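Local coordinates for superoxide dismutase [Mn], mitochondrial (Saccharomyces cerevisiae S288C, PDB 4F6E), which converts superoxide radicals into hydrogen peroxide and molecular oxygen at a manganese ion, one per subunit, as an iron/manganese-family enzyme, at residues 81-86 and 199-204. The protein carries 2 engineered substitutions. Numbering follows the deposited sequence.
With MN (manganese (II) ion), chain E.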
loop_
_atom_site.group_PDB
_atom_site.type_symbol
_atom_site.label_atom_id
_atom_site.label_comp_id
_atom_site.label_asym_id
_atom_site.label_seq_id
_atom_site.Cartn_x
_atom_site.Cartn_y
_atom_site.Cartn_z
ATOM N N HIS A 81 14.486 10.237 -11.572
ATOM C CA HIS A 81 14.861 10.687 -12.913
ATOM C C HIS A 81 16.291 11.172 -12.977
ATOM O O HIS A 81 16.968 10.957 -13.982
ATOM C CB HIS A 81 13.874 11.710 -13.481
ATOM C CG HIS A 81 12.550 11.111 -13.806
ATOM N ND1 HIS A 81 11.565 10.930 -12.858
ATOM C CD2 HIS A 81 12.083 10.567 -14.952
ATOM C CE1 HIS A 81 10.526 10.342 -13.421
ATOM N NE2 HIS A 81 10.816 10.112 -14.689
ATOM N N CYS A 82 16.782 11.788 -11.903
ATOM C CA CYS A 82 18.199 12.162 -11.887
ATOM C C CYS A 82 19.076 10.923 -12.013
ATOM O O CYS A 82 20.040 10.915 -12.785
ATOM C CB CYS A 82 18.570 12.923 -10.617
ATOM S SG CYS A 82 18.007 14.641 -10.611
ATOM N N LEU A 83 18.733 9.870 -11.278
ATOM C CA LEU A 83 19.498 8.620 -11.355
ATOM C C LEU A 83 19.440 8.043 -12.768
ATOM O O LEU A 83 20.455 7.589 -13.303
ATOM C CB LEU A 83 18.967 7.586 -10.355
ATOM C CG LEU A 83 19.168 7.940 -8.874
ATOM C CD1 LEU A 83 18.368 7.034 -7.964
ATOM C CD2 LEU A 83 20.646 7.865 -8.508
ATOM N N PHE A 84 18.241 8.057 -13.344
ATOM C CA PHE A 84 17.976 7.484 -14.662
ATOM C C PHE A 84 18.868 8.128 -15.709
ATOM O O PHE A 84 19.583 7.424 -16.429
ATOM C CB PHE A 84 16.490 7.691 -14.992
ATOM C CG PHE A 84 16.008 6.957 -16.218
ATOM C CD1 PHE A 84 16.195 5.591 -16.348
ATOM C CD2 PHE A 84 15.321 7.636 -17.219
ATOM C CE1 PHE A 84 15.729 4.911 -17.469
ATOM C CE2 PHE A 84 14.843 6.961 -18.334
ATOM C CZ PHE A 84 15.046 5.602 -18.461
ATOM N N TRP A 85 18.867 9.455 -15.795
ATOM C CA TRP A 85 19.673 10.086 -16.841
ATOM C C TRP A 85 21.150 9.765 -16.677
ATOM O O TRP A 85 21.858 9.597 -17.662
ATOM C CB TRP A 85 19.513 11.610 -16.896
ATOM C CG TRP A 85 18.102 12.129 -16.848
ATOM C CD1 TRP A 85 17.639 13.115 -16.020
ATOM C CD2 TRP A 85 16.977 11.724 -17.652
ATOM N NE1 TRP A 85 16.310 13.344 -16.251
ATOM C CE2 TRP A 85 15.875 12.500 -17.236
ATOM C CE3 TRP A 85 16.790 10.771 -18.658
ATOM C CZ2 TRP A 85 14.608 12.360 -17.795
ATOM C CZ3 TRP A 85 15.524 10.637 -19.219
ATOM C CH2 TRP A 85 14.454 11.431 -18.786
ATOM N N GLU A 86 21.609 9.678 -15.432
ATOM C CA GLU A 86 23.021 9.426 -15.180
ATOM C C GLU A 86 23.440 7.991 -15.490
ATOM O O GLU A 86 24.624 7.740 -15.746
ATOM C CB GLU A 86 23.413 9.814 -13.747
ATOM C CG GLU A 86 23.509 11.328 -13.534
ATOM C CD GLU A 86 24.725 11.955 -14.215
ATOM O OE1 GLU A 86 25.846 11.414 -14.078
ATOM O OE2 GLU A 86 24.559 12.999 -14.880
ATOM N N SER A 199 29.188 1.183 -11.876
ATOM C CA SER A 199 30.404 0.777 -11.169
ATOM C C SER A 199 30.827 1.847 -10.173
ATOM O O SER A 199 31.220 1.535 -9.044
ATOM C CB SER A 199 31.538 0.504 -12.152
ATOM O OG SER A 199 31.232 -0.589 -13.007
ATOM N N ARG A 200 30.728 3.108 -10.584
ATOM C CA ARG A 200 31.044 4.226 -9.692
ATOM C C ARG A 200 30.149 4.244 -8.448
ATOM O O ARG A 200 30.633 4.408 -7.318
ATOM C CB ARG A 200 30.949 5.565 -10.440
ATOM C CG ARG A 200 31.432 6.749 -9.615
ATOM C CD ARG A 200 30.954 8.093 -10.161
ATOM N NE ARG A 200 29.521 8.278 -9.959
ATOM C CZ ARG A 200 28.963 8.577 -8.787
ATOM N NH1 ARG A 200 29.722 8.726 -7.702
ATOM N NH2 ARG A 200 27.645 8.719 -8.689
ATOM N N ARG A 201 28.846 4.055 -8.649
ATOM C CA ARG A 201 27.899 4.001 -7.546
ATOM C C ARG A 201 28.186 2.820 -6.620
ATOM O O ARG A 201 28.092 2.942 -5.403
ATOM C CB ARG A 201 26.474 3.902 -8.099
ATOM C CG ARG A 201 26.061 5.122 -8.852
ATOM C CD ARG A 201 24.728 4.892 -9.547
ATOM N NE ARG A 201 24.261 6.090 -10.225
ATOM C CZ ARG A 201 23.187 6.119 -11.014
ATOM N NH1 ARG A 201 22.487 5.010 -11.226
ATOM N NH2 ARG A 201 22.819 7.248 -11.591
ATOM N N PHE A 202 28.524 1.678 -7.215
ATOM C CA PHE A 202 28.842 0.484 -6.444
ATOM C C PHE A 202 30.031 0.736 -5.517
ATOM O O PHE A 202 29.984 0.391 -4.339
ATOM C CB PHE A 202 29.143 -0.694 -7.370
ATOM C CG PHE A 202 29.445 -1.970 -6.645
ATOM C CD1 PHE A 202 28.417 -2.772 -6.167
ATOM C CD2 PHE A 202 30.757 -2.375 -6.461
ATOM C CE1 PHE A 202 28.694 -3.951 -5.492
ATOM C CE2 PHE A 202 31.041 -3.557 -5.800
ATOM C CZ PHE A 202 30.004 -4.345 -5.317
ATOM N N ASP A 203 31.075 1.363 -6.046
ATOM C CA ASP A 203 32.283 1.623 -5.259
ATOM C C ASP A 203 32.004 2.665 -4.189
ATOM O O ASP A 203 32.485 2.559 -3.059
ATOM C CB ASP A 203 33.420 2.101 -6.162
ATOM C CG ASP A 203 33.979 0.988 -7.030
ATOM O OD1 ASP A 203 33.643 -0.181 -6.761
ATOM O OD2 ASP A 203 34.759 1.276 -7.972
ATOM N N ALA A 204 31.232 3.681 -4.552
ATOM C CA ALA A 204 30.960 4.781 -3.635
ATOM C C ALA A 204 30.011 4.401 -2.507
ATOM O O ALA A 204 30.092 4.960 -1.415
ATOM C CB ALA A 204 30.406 5.970 -4.401
HETATM MN MN MN E . 9.638 8.734 -15.960
HETATM O O HOH W 1 8.665 7.695 -14.058
#
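R201 reaches from helix 198-204 to the C-terminal end of helix 74-86, where its NH2 donates a hydrogen bond to the backbone oxygen O of L83 at 2.9 Å. The bond is nearly straight (172°), lies in the guanidinium plane and falls on a lone pair in the carbonyl plane. Carbonyls in a helix's last turn often lack the i+4 amide partner, and the partial negative charge of the helix end would favour a cationic donor such as arginine. With its chain extended from CG to NE, R201 can bridge backbones whose nearest CA atoms, those of L83 and R201, are 10.3 Å apart. Its other nitrogens are also engaged: NE makes a salt bridge with E197, and NH1 hydrogen-bonds to L164 O and N87 OD1.

The remaining contacts are van der Waals touches of aliphatic carbons on the guanidinium. L83 lays CD2 over one face, offset toward the rim, 3.8 Å from R201 NH2, a branched aliphatic end fitting against a flat, buried cation. E86 brings its CB to 3.4 Å from R201 NH2, while its OE2 hydrogen-bonds to NZ of the dimethylated lysine at position 8. Shortening R201 to an alanine would be likely to leave L83 O without this donor and E197 with R200 but one arginine fewer, and to open a gap beside L83 CD2.

R201 thus ties the C-terminal domain to the alpha-hairpin domain at the helix carrying H81, which with H26, D168 and H172 binds manganese in the interdomain metal site of iron/manganese superoxide dismutases.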